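Peptidoglycan-N-acetylglucosamine deacetylase BC_1974 (Bacillus cereus, PDB 5N1P) catalyses the metal-dependent removal of acetyl groups from N-acetylglucosamine residues of peptidoglycan, releasing acetate. Local coordinates at residues Y55-H63 with E77-I85; R111-W122 with H195-M206. All coordinates share one frame; numbering follows the deposited sequence.

Contact 1: Y55-H63 with E77-I85. With ZN (zinc ion), chain F; 8GK (~{N}-oxidanylnaphthalene-1-carboxamide), chain E.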
loop_
_atom_site.group_PDB
_atom_site.type_symbol
_atom_site.label_atom_id
_atom_site.label_comp_id
_atom_site.label_asym_id
_atom_site.label_seq_id
_atom_site.Cartn_x
_atom_site.Cartn_y
_atom_site.Cartn_z
ATOM N N TYR A 55 -5.315 1.333 -7.331
ATOM C CA TYR A 55 -6.189 1.581 -6.202
ATOM C C TYR A 55 -5.552 2.589 -5.247
ATOM O O TYR A 55 -4.405 2.443 -4.876
ATOM C CB TYR A 55 -6.495 0.284 -5.450
ATOM C CG TYR A 55 -7.527 0.519 -4.377
ATOM C CD1 TYR A 55 -7.137 0.851 -3.082
ATOM C CD2 TYR A 55 -8.877 0.431 -4.656
ATOM C CE1 TYR A 55 -8.082 1.091 -2.089
ATOM C CE2 TYR A 55 -9.839 0.658 -3.665
ATOM C CZ TYR A 55 -9.426 0.976 -2.393
ATOM O OH TYR A 55 -10.368 1.195 -1.407
ATOM N N VAL A 56 -6.324 3.601 -4.862
ATOM C CA VAL A 56 -5.884 4.576 -3.872
ATOM C C VAL A 56 -6.648 4.385 -2.564
ATOM O O VAL A 56 -7.867 4.523 -2.520
ATOM C CB VAL A 56 -6.087 6.010 -4.360
ATOM C CG1 VAL A 56 -5.704 6.972 -3.273
ATOM C CG2 VAL A 56 -5.265 6.250 -5.634
ATOM N N GLY A 57 -5.911 4.051 -1.512
ATOM C CA GLY A 57 -6.489 3.859 -0.188
ATOM C C GLY A 57 -5.798 4.715 0.857
ATOM O O GLY A 57 -4.967 5.562 0.533
ATOM N N MET A 58 -6.132 4.468 2.122
ATOM C CA MET A 58 -5.731 5.356 3.210
ATOM C C MET A 58 -4.648 4.762 4.105
ATOM O O MET A 58 -4.684 3.573 4.418
ATOM C CB MET A 58 -6.935 5.701 4.094
ATOM C CG MET A 58 -7.917 6.684 3.454
ATOM S SD MET A 58 -9.058 5.940 2.280
ATOM C CE MET A 58 -9.864 4.750 3.349
ATOM N N HIS A 59 -3.728 5.615 4.549
ATOM C CA HIS A 59 -2.644 5.195 5.459
ATOM C C HIS A 59 -2.543 6.120 6.677
ATOM O O HIS A 59 -1.505 6.159 7.325
ATOM C CB HIS A 59 -1.306 5.162 4.717
ATOM C CG HIS A 59 -0.213 4.403 5.422
ATOM N ND1 HIS A 59 -0.420 3.193 6.051
ATOM C CD2 HIS A 59 1.112 4.663 5.530
ATOM C CE1 HIS A 59 0.731 2.748 6.531
ATOM N NE2 HIS A 59 1.677 3.622 6.235
ATOM N N SER A 60 -3.636 6.835 6.956
ATOM C CA SER A 60 -3.864 7.691 8.129
ATOM C C SER A 60 -3.403 9.139 7.909
ATOM O O SER A 60 -2.947 9.510 6.819
ATOM C CB SER A 60 -3.204 7.130 9.399
ATOM O OG SER A 60 -1.843 7.538 9.531
ATOM N N MET A 61 -3.576 9.959 8.942
ATOM C CA MET A 61 -3.203 11.372 8.906
ATOM C C MET A 61 -1.856 11.617 9.576
ATOM O O MET A 61 -1.009 12.343 9.057
ATOM C CB MET A 61 -4.262 12.231 9.613
ATOM C CG MET A 61 -5.624 12.243 8.957
ATOM S SD MET A 61 -5.670 12.869 7.255
ATOM C CE MET A 61 -4.979 14.502 7.429
ATOM N N THR A 62 -1.669 11.004 10.738
ATOM C CA THR A 62 -0.511 11.287 11.581
ATOM C C THR A 62 0.566 10.216 11.518
ATOM O O THR A 62 1.717 10.478 11.876
ATOM C CB THR A 62 -0.921 11.445 13.053
ATOM O OG1 THR A 62 -1.383 10.183 13.563
ATOM C CG2 THR A 62 -2.024 12.481 13.183
ATOM N N HIS A 63 0.184 9.006 11.123
ATOM C CA HIS A 63 1.093 7.859 11.160
ATOM C C HIS A 63 1.704 7.709 12.559
ATOM O O HIS A 63 2.858 7.296 12.708
ATOM C CB HIS A 63 2.193 8.009 10.097
ATOM C CG HIS A 63 2.785 6.710 9.634
ATOM N ND1 HIS A 63 3.662 5.971 10.398
ATOM C CD2 HIS A 63 2.654 6.042 8.462
ATOM C CE1 HIS A 63 4.029 4.894 9.728
ATOM N NE2 HIS A 63 3.437 4.916 8.547
ATOM N N GLU A 77 -8.986 8.957 11.905
ATOM C CA GLU A 77 -7.960 9.390 10.962
ATOM C C GLU A 77 -8.207 8.842 9.575
ATOM O O GLU A 77 -7.992 9.532 8.581
ATOM C CB GLU A 77 -6.570 8.962 11.419
ATOM C CG GLU A 77 -6.077 9.755 12.621
ATOM C CD GLU A 77 -4.560 9.757 12.729
ATOM O OE1 GLU A 77 -3.882 9.515 11.708
ATOM O OE2 GLU A 77 -4.042 10.028 13.834
ATOM N N MET A 78 -8.623 7.582 9.494
ATOM C CA MET A 78 -8.856 6.999 8.182
ATOM C C MET A 78 -10.032 7.690 7.478
ATOM O O MET A 78 -9.981 7.894 6.268
ATOM C CB MET A 78 -9.096 5.499 8.284
ATOM C CG MET A 78 -7.839 4.730 8.712
ATOM S SD MET A 78 -6.444 5.019 7.608
ATOM C CE MET A 78 -5.188 4.033 8.388
ATOM N N LYS A 79 -11.055 8.078 8.241
ATOM C CA LYS A 79 -12.205 8.794 7.699
ATOM C C LYS A 79 -11.784 10.179 7.203
ATOM O O LYS A 79 -12.239 10.636 6.156
ATOM C CB LYS A 79 -13.327 8.917 8.743
ATOM C CG LYS A 79 -14.689 9.231 8.122
ATOM C CD LYS A 79 -15.812 9.157 9.147
ATOM C CE LYS A 79 -17.129 9.653 8.556
ATOM N NZ LYS A 79 -18.240 9.617 9.551
ATOM N N GLU A 80 -10.895 10.839 7.935
ATOM C CA GLU A 80 -10.447 12.165 7.516
ATOM C C GLU A 80 -9.660 12.071 6.205
ATOM O O GLU A 80 -9.836 12.884 5.293
ATOM C CB GLU A 80 -9.591 12.830 8.602
ATOM C CG GLU A 80 -9.139 14.224 8.216
ATOM C CD GLU A 80 -8.356 14.928 9.310
ATOM O OE1 GLU A 80 -8.265 14.396 10.439
ATOM O OE2 GLU A 80 -7.829 16.020 9.030
ATOM N N ASP A 81 -8.793 11.071 6.132
ATOM C CA ASP A 81 -7.953 10.825 4.964
ATOM C C ASP A 81 -8.841 10.461 3.765
ATOM O O ASP A 81 -8.644 10.943 2.642
ATOM C CB ASP A 81 -6.962 9.707 5.308
ATOM C CG ASP A 81 -5.751 9.648 4.388
ATOM O OD1 ASP A 81 -5.457 10.603 3.633
ATOM O OD2 ASP A 81 -5.063 8.601 4.453
ATOM N N GLN A 82 -9.848 9.636 4.031
ATOM C CA GLN A 82 -10.821 9.254 3.017
ATOM C C GLN A 82 -11.457 10.482 2.361
ATOM O O GLN A 82 -11.578 10.552 1.133
ATOM C CB GLN A 82 -11.890 8.374 3.650
ATOM C CG GLN A 82 -12.958 7.873 2.702
ATOM C CD GLN A 82 -14.100 7.255 3.453
ATOM O OE1 GLN A 82 -14.755 7.924 4.263
ATOM N NE2 GLN A 82 -14.360 5.974 3.205
ATOM N N GLY A 83 -11.836 11.451 3.186
ATOM C CA GLY A 83 -12.478 12.664 2.683
ATOM C C GLY A 83 -11.541 13.491 1.814
ATOM O O GLY A 83 -11.965 14.055 0.805
ATOM N N LEU A 84 -10.272 13.575 2.201
ATOM C CA LEU A 84 -9.279 14.302 1.414
ATOM C C LEU A 84 -9.102 13.677 0.031
ATOM O O LEU A 84 -9.025 14.380 -0.983
ATOM C CB LEU A 84 -7.931 14.320 2.137
ATOM C CG LEU A 84 -7.886 15.176 3.405
ATOM C CD1 LEU A 84 -6.539 15.000 4.112
ATOM C CD2 LEU A 84 -8.133 16.636 3.065
ATOM N N ILE A 85 -9.029 12.353 0.000
ATOM C CA ILE A 85 -8.915 11.655 -1.272
ATOM C C ILE A 85 -10.181 11.862 -2.118
ATOM O O ILE A 85 -10.091 12.154 -3.323
ATOM C CB ILE A 85 -8.631 10.165 -1.030
ATOM C CG1 ILE A 85 -7.235 10.016 -0.433
ATOM C CG2 ILE A 85 -8.716 9.377 -2.342
ATOM C CD1 ILE A 85 -6.959 8.641 0.157
HETATM ZN ZN ZN F . 3.732 3.718 6.796
HETATM C C1 8GK E . 4.208 0.882 7.732
HETATM C C2 8GK E . 4.974 -0.019 8.644
HETATM C C3 8GK E . 6.002 0.530 9.398
HETATM C C4 8GK E . 6.722 -0.278 10.270
HETATM C C5 8GK E . 6.408 -1.631 10.400
HETATM C C6 8GK E . 5.376 -2.177 9.646
HETATM C C7 8GK E . 4.656 -1.366 8.771
HETATM C C8 8GK E . 7.753 0.283 11.012
HETATM C C9 8GK E . 8.071 1.633 10.887
HETATM C C10 8GK E . 7.351 2.437 10.011
HETATM C C11 8GK E . 6.316 1.880 9.271
HETATM O O12 8GK E . 3.515 1.729 8.259
HETATM N N13 8GK E . 4.304 0.789 6.407
HETATM O O14 8GK E . 4.194 1.973 5.680
HETATM O O HOH W 1 6.021 3.681 6.960
#
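Strand 55-58 and the 77-85 part of helix 74-89 run roughly antiparallel, their axes 8.2 Å apart at 143°, and draw together toward the loop after the strand, where Ser60 CA and Met78 CA are 5.0 Å apart. The strand belongs to the parallel sheet of the distorted (beta/alpha) barrel of CE4 (NodB homology) enzymes, with the helix packed on its outer side, and the loop is the His-x-x-x-His zinc motif. Glu77 holds that loop with both carboxylate oxygens. OE1 accepts from the backbone N of Met61 and, at 2.8 Å, from that of Thr62, both donors coming from the same face of the carboxylate; OE2 offers its syn lone pair to Thr62 OG1. One turn on, Asp81 OD2 is met by His59 N nearly along its C-O axis, in a long, bent bond of 3.3 Å; Ser60 N adds a weak one. Methionines pack around these polar bonds. Met58 sets CG against Gln82 N, and the bend at chi2 (80°) brings SD over Gln82 CA, while Met78 pushes SD against Met58 CB at 3.6 Å. Met61 crosses Glu80 at about a right angle and ends with CE against Leu84 CD1. Asp10, from outside the two segments, is the third protein ligand of the zinc ion, which the hydroxamate chelates through O12 and O14. His59 NE2 and His63 NE2 each bind the zinc at 2.1 Å.

Contact 2: R111-W122 with H195-M206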
loop_
_atom_site.group_PDB
_atom_site.type_symbol
_atom_site.label_atom_id
_atom_site.label_comp_id
_atom_site.label_asym_id
_atom_site.label_seq_id
_atom_site.Cartn_x
_atom_site.Cartn_y
_atom_site.Cartn_z
ATOM N N ARG A 111 -11.165 -3.078 15.820
ATOM C CA ARG A 111 -11.569 -3.838 14.637
ATOM C C ARG A 111 -13.087 -3.731 14.442
ATOM O O ARG A 111 -13.564 -3.626 13.312
ATOM C CB ARG A 111 -11.126 -5.300 14.736
ATOM C CG ARG A 111 -9.626 -5.430 14.780
ATOM C CD ARG A 111 -9.136 -6.825 14.406
ATOM N NE ARG A 111 -9.684 -7.913 15.217
ATOM C CZ ARG A 111 -9.216 -8.277 16.410
ATOM N NH1 ARG A 111 -8.235 -7.593 16.984
ATOM N NH2 ARG A 111 -9.763 -9.300 17.047
ATOM N N ASN A 112 -13.842 -3.727 15.538
ATOM C CA ASN A 112 -15.284 -3.487 15.441
ATOM C C ASN A 112 -15.595 -2.108 14.869
ATOM O O ASN A 112 -16.479 -1.965 14.023
ATOM C CB ASN A 112 -15.952 -3.649 16.804
ATOM C CG ASN A 112 -16.069 -5.090 17.214
ATOM O OD1 ASN A 112 -16.037 -5.985 16.370
ATOM N ND2 ASN A 112 -16.217 -5.328 18.512
ATOM N N LYS A 113 -14.856 -1.098 15.317
ATOM C CA LYS A 113 -15.062 0.258 14.815
ATOM C C LYS A 113 -14.756 0.346 13.323
ATOM O O LYS A 113 -15.440 1.050 12.578
ATOM C CB LYS A 113 -14.201 1.258 15.589
ATOM C CG LYS A 113 -14.636 1.473 17.029
ATOM C CD LYS A 113 -13.988 2.717 17.617
ATOM C CE LYS A 113 -14.495 2.990 19.028
ATOM N NZ LYS A 113 -15.977 3.077 19.068
ATOM N N VAL A 114 -13.727 -0.373 12.890
ATOM C CA VAL A 114 -13.376 -0.433 11.474
ATOM C C VAL A 114 -14.537 -0.984 10.661
ATOM O O VAL A 114 -14.963 -0.371 9.670
ATOM C CB VAL A 114 -12.110 -1.307 11.254
ATOM C CG1 VAL A 114 -11.954 -1.717 9.790
ATOM C CG2 VAL A 114 -10.881 -0.576 11.750
ATOM N N VAL A 115 -15.062 -2.129 11.099
ATOM C CA VAL A 115 -16.147 -2.793 10.391
ATOM C C VAL A 115 -17.381 -1.899 10.382
ATOM O O VAL A 115 -18.020 -1.720 9.341
ATOM C CB VAL A 115 -16.475 -4.167 11.031
ATOM C CG1 VAL A 115 -17.695 -4.803 10.374
ATOM C CG2 VAL A 115 -15.262 -5.094 10.940
ATOM N N GLU A 116 -17.683 -1.309 11.534
ATOM C CA GLU A 116 -18.870 -0.466 11.682
ATOM C C GLU A 116 -18.770 0.807 10.835
ATOM O O GLU A 116 -19.784 1.376 10.431
ATOM C CB GLU A 116 -19.094 -0.111 13.159
ATOM C CG GLU A 116 -19.609 -1.282 13.997
ATOM C CD GLU A 116 -19.248 -1.182 15.481
ATOM O OE1 GLU A 116 -18.777 -0.113 15.928
ATOM O OE2 GLU A 116 -19.425 -2.190 16.200
ATOM N N GLY A 117 -17.547 1.246 10.577
ATOM C CA GLY A 117 -17.311 2.425 9.766
ATOM C C GLY A 117 -17.274 2.147 8.276
ATOM O O GLY A 117 -17.129 3.071 7.481
ATOM N N GLY A 118 -17.399 0.880 7.896
ATOM C CA GLY A 118 -17.449 0.500 6.493
ATOM C C GLY A 118 -16.073 0.357 5.866
ATOM O O GLY A 118 -15.939 0.346 4.641
ATOM N N PHE A 119 -15.052 0.241 6.706
ATOM C CA PHE A 119 -13.677 0.142 6.215
ATOM C C PHE A 119 -13.204 -1.301 6.142
ATOM O O PHE A 119 -13.734 -2.178 6.835
ATOM C CB PHE A 119 -12.717 0.927 7.118
ATOM C CG PHE A 119 -12.936 2.395 7.087
ATOM C CD1 PHE A 119 -12.433 3.153 6.042
ATOM C CD2 PHE A 119 -13.659 3.026 8.081
ATOM C CE1 PHE A 119 -12.636 4.520 5.998
ATOM C CE2 PHE A 119 -13.865 4.391 8.031
ATOM C CZ PHE A 119 -13.348 5.132 6.988
ATOM N N LYS A 120 -12.197 -1.533 5.311
ATOM C CA LYS A 120 -11.442 -2.777 5.308
ATOM C C LYS A 120 -9.990 -2.493 5.697
ATOM O O LYS A 120 -9.548 -1.337 5.692
ATOM C CB LYS A 120 -11.487 -3.466 3.933
ATOM C CG LYS A 120 -12.882 -3.835 3.428
ATOM C CD LYS A 120 -13.536 -4.916 4.279
ATOM C CE LYS A 120 -14.882 -5.317 3.680
ATOM N NZ LYS A 120 -15.593 -6.310 4.529
ATOM N N VAL A 121 -9.257 -3.552 6.038
ATOM C CA VAL A 121 -7.874 -3.437 6.464
ATOM C C VAL A 121 -7.023 -4.453 5.723
ATOM O O VAL A 121 -7.315 -5.652 5.764
ATOM C CB VAL A 121 -7.711 -3.698 7.989
ATOM C CG1 VAL A 121 -6.236 -3.889 8.342
ATOM C CG2 VAL A 121 -8.325 -2.577 8.802
ATOM N N TRP A 122 -5.968 -3.985 5.061
ATOM C CA TRP A 122 -4.989 -4.892 4.473
ATOM C C TRP A 122 -3.631 -4.687 5.117
ATOM O O TRP A 122 -3.115 -3.551 5.164
ATOM C CB TRP A 122 -4.856 -4.692 2.958
ATOM C CG TRP A 122 -5.583 -5.710 2.138
ATOM C CD1 TRP A 122 -6.625 -6.509 2.545
ATOM C CD2 TRP A 122 -5.291 -6.085 0.788
ATOM N NE1 TRP A 122 -7.013 -7.336 1.508
ATOM C CE2 TRP A 122 -6.197 -7.102 0.426
ATOM C CE3 TRP A 122 -4.347 -5.654 -0.156
ATOM C CZ2 TRP A 122 -6.191 -7.702 -0.832
ATOM C CZ3 TRP A 122 -4.346 -6.250 -1.409
ATOM C CH2 TRP A 122 -5.261 -7.265 -1.730
ATOM N N HIS A 195 -12.921 -7.984 -2.658
ATOM C CA HIS A 195 -12.168 -8.050 -1.406
ATOM C C HIS A 195 -11.958 -9.479 -0.925
ATOM O O HIS A 195 -12.868 -10.296 -0.985
ATOM C CB HIS A 195 -12.882 -7.267 -0.305
ATOM C CG HIS A 195 -12.165 -7.302 1.007
ATOM N ND1 HIS A 195 -11.079 -6.500 1.279
ATOM C CD2 HIS A 195 -12.370 -8.053 2.118
ATOM C CE1 HIS A 195 -10.638 -6.759 2.498
ATOM N NE2 HIS A 195 -11.410 -7.692 3.031
ATOM N N PHE A 196 -10.747 -9.770 -0.464
ATOM C CA PHE A 196 -10.495 -10.965 0.329
ATOM C C PHE A 196 -9.611 -10.537 1.490
ATOM O O PHE A 196 -8.821 -9.602 1.357
ATOM C CB PHE A 196 -9.853 -12.082 -0.512
ATOM C CG PHE A 196 -8.547 -11.703 -1.145
ATOM C CD1 PHE A 196 -7.343 -12.072 -0.564
ATOM C CD2 PHE A 196 -8.519 -10.987 -2.330
ATOM C CE1 PHE A 196 -6.136 -11.724 -1.161
ATOM C CE2 PHE A 196 -7.318 -10.629 -2.922
ATOM C CZ PHE A 196 -6.127 -11.001 -2.336
ATOM N N PRO A 197 -9.773 -11.189 2.648
ATOM C CA PRO A 197 -9.035 -10.751 3.836
ATOM C C PRO A 197 -7.536 -11.033 3.752
ATOM O O PRO A 197 -7.101 -12.138 3.392
ATOM C CB PRO A 197 -9.671 -11.559 4.972
ATOM C CG PRO A 197 -10.985 -12.036 4.434
ATOM C CD PRO A 197 -10.759 -12.235 2.962
ATOM N N VAL A 198 -6.760 -9.997 4.054
ATOM C CA VAL A 198 -5.313 -10.090 4.213
ATOM C C VAL A 198 -4.947 -9.252 5.424
ATOM O O VAL A 198 -4.629 -8.069 5.305
ATOM C CB VAL A 198 -4.532 -9.581 2.982
ATOM C CG1 VAL A 198 -3.020 -9.807 3.194
ATOM C CG2 VAL A 198 -4.992 -10.303 1.736
ATOM N N ASN A 199 -5.022 -9.855 6.602
ATOM C CA ASN A 199 -4.630 -9.113 7.797
ATOM C C ASN A 199 -4.058 -10.058 8.846
ATOM O O ASN A 199 -4.365 -11.253 8.865
ATOM C CB ASN A 199 -5.805 -8.284 8.358
ATOM C CG ASN A 199 -6.933 -9.131 8.918
ATOM O OD1 ASN A 199 -6.845 -9.647 10.038
ATOM N ND2 ASN A 199 -8.014 -9.258 8.156
ATOM N N PHE A 200 -3.216 -9.500 9.706
ATOM C CA PHE A 200 -2.451 -10.292 10.667
ATOM C C PHE A 200 -3.339 -10.928 11.729
ATOM O O PHE A 200 -2.936 -11.909 12.356
ATOM C CB PHE A 200 -1.378 -9.416 11.329
ATOM C CG PHE A 200 -0.297 -8.965 10.388
ATOM C CD1 PHE A 200 0.214 -9.829 9.424
ATOM C CD2 PHE A 200 0.217 -7.675 10.468
ATOM C CE1 PHE A 200 1.216 -9.416 8.550
ATOM C CE2 PHE A 200 1.221 -7.252 9.606
ATOM C CZ PHE A 200 1.717 -8.116 8.636
ATOM N N TRP A 201 -4.538 -10.393 11.940
ATOM C CA TRP A 201 -5.469 -10.968 12.917
ATOM C C TRP A 201 -6.257 -12.130 12.347
ATOM O O TRP A 201 -6.960 -12.814 13.082
ATOM C CB TRP A 201 -6.453 -9.905 13.423
ATOM C CG TRP A 201 -5.812 -8.895 14.311
ATOM C CD1 TRP A 201 -5.296 -7.689 13.939
ATOM C CD2 TRP A 201 -5.588 -9.015 15.715
ATOM N NE1 TRP A 201 -4.761 -7.045 15.034
ATOM C CE2 TRP A 201 -4.938 -7.838 16.139
ATOM C CE3 TRP A 201 -5.870 -10.007 16.662
ATOM C CZ2 TRP A 201 -4.574 -7.618 17.465
ATOM C CZ3 TRP A 201 -5.511 -9.785 17.981
ATOM C CH2 TRP A 201 -4.869 -8.601 18.369
ATOM N N HIS A 202 -6.159 -12.337 11.034
ATOM C CA HIS A 202 -7.005 -13.309 10.340
ATOM C C HIS A 202 -8.465 -13.043 10.696
ATOM O O HIS A 202 -9.256 -13.958 10.909
ATOM C CB HIS A 202 -6.589 -14.746 10.684
ATOM C CG HIS A 202 -5.173 -15.070 10.306
ATOM N ND1 HIS A 202 -4.558 -16.254 10.658
ATOM C CD2 HIS A 202 -4.249 -14.362 9.614
ATOM C CE1 HIS A 202 -3.321 -16.262 10.193
ATOM N NE2 HIS A 202 -3.105 -15.123 9.561
ATOM N N ASP A 203 -8.795 -11.757 10.784
ATOM C CA ASP A 203 -10.153 -11.300 11.056
ATOM C C ASP A 203 -10.881 -11.195 9.724
ATOM O O ASP A 203 -10.589 -10.307 8.926
ATOM C CB ASP A 203 -10.125 -9.951 11.788
ATOM C CG ASP A 203 -11.510 -9.470 12.214
ATOM O OD1 ASP A 203 -12.523 -9.959 11.677
ATOM O OD2 ASP A 203 -11.576 -8.577 13.083
ATOM N N ASN A 204 -11.821 -12.101 9.474
ATOM C CA ASN A 204 -12.409 -12.189 8.145
ATOM C C ASN A 204 -13.493 -11.158 7.900
ATOM O O ASN A 204 -14.102 -11.140 6.831
ATOM C CB ASN A 204 -12.946 -13.595 7.902
ATOM C CG ASN A 204 -11.830 -14.600 7.722
ATOM O OD1 ASN A 204 -10.792 -14.279 7.140
ATOM N ND2 ASN A 204 -12.025 -15.812 8.231
ATOM N N ARG A 205 -13.707 -10.286 8.877
ATOM C CA ARG A 205 -14.694 -9.216 8.735
ATOM C C ARG A 205 -14.117 -7.945 8.118
ATOM O O ARG A 205 -14.862 -7.071 7.686
ATOM C CB ARG A 205 -15.300 -8.871 10.088
ATOM C CG ARG A 205 -16.035 -10.012 10.762
ATOM C CD ARG A 205 -16.344 -9.606 12.179
ATOM N NE ARG A 205 -15.169 -8.992 12.785
ATOM C CZ ARG A 205 -15.209 -8.092 13.761
ATOM N NH1 ARG A 205 -16.379 -7.695 14.253
ATOM N NH2 ARG A 205 -14.080 -7.590 14.240
ATOM N N MET A 206 -12.797 -7.825 8.092
ATOM C CA MET A 206 -12.203 -6.618 7.528
ATOM C C MET A 206 -11.257 -6.950 6.382
ATOM O O MET A 206 -10.546 -6.074 5.898
ATOM C CB MET A 206 -11.490 -5.793 8.607
ATOM C CG MET A 206 -10.382 -6.492 9.357
ATOM S SD MET A 206 -9.800 -5.520 10.780
ATOM C CE MET A 206 -8.192 -6.279 10.984
HETATM O O HOH W 2 -12.139 -9.740 15.583
HETATM O O HOH W 3 -13.757 -8.829 5.119
HETATM O O HOH W 4 -8.304 -8.041 5.501
#
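The C-terminal tail, 195-206, has no regular helix or strand, only two type I turns, and it runs along one side of helix 108-116 and past strand 120-121, with Lys120 CA and Met206 CA, one of the closest backbone pairs, 4.5 Å apart. A nearly straight bond of 2.8 Å from Val121 N to the terminal Met206 O holds the chain end to the strand. Met206 lies alongside Val121, SD against CG2, and its CE reaches Arg111 CD. At the helix, Asp203 is gripped side-on by Arg205, NE to OD1 and NH2 to OD2, each on a syn lone pair, while Arg111 NE reaches OD2 from the anti side at 2.9 Å. Arg205 NH1 also meets Asn112 OD1 at 2.7 Å, and Val115 CG2 sits over its guanidinium. A bend at chi3 (-57°) turns the Arg111 guanidinium flat onto Trp201, a cation-pi stack with planes 23° apart and NH1 over the indole; NH1 also bonds to Leu106 O. At the other end, Trp122 NE1 donates to Phe196 O at 2.9 Å, in the indole plane, and the indole edge points at the Phe196 face with centroids 5.3 Å apart. Val198 covers one indole face. Lys120 CD rests on the His195 ring, whose ND1 bonds to Tyr190. With two arginines sharing one carboxylate, the close positive charges are probably balanced by Asp203, which would favour its ionised form.

Overall arrangement
From the N terminus, the chain first makes contact 1, a local closure: 13 residues, nine of them helical, lie between 55-63 and 77-85. Contact 2 opens later and spans 72 residues, including helices 138-152 and 167-182, before the C-terminal tail returns to helix 108-116 and strand 120-121. The two loops therefore follow one another without nesting or crossing. Their centres lie 16 Å apart, yet they meet at Phe119, whose ring packs on Met58, Lys79 and Gln82. Contact 1 joins an edge of the main parallel sheet, with the zinc-binding loop after it, to helix 74-89, whereas contact 2 fastens the tail to helix 108-116 and the small sheet formed by 95-96 and 120-121.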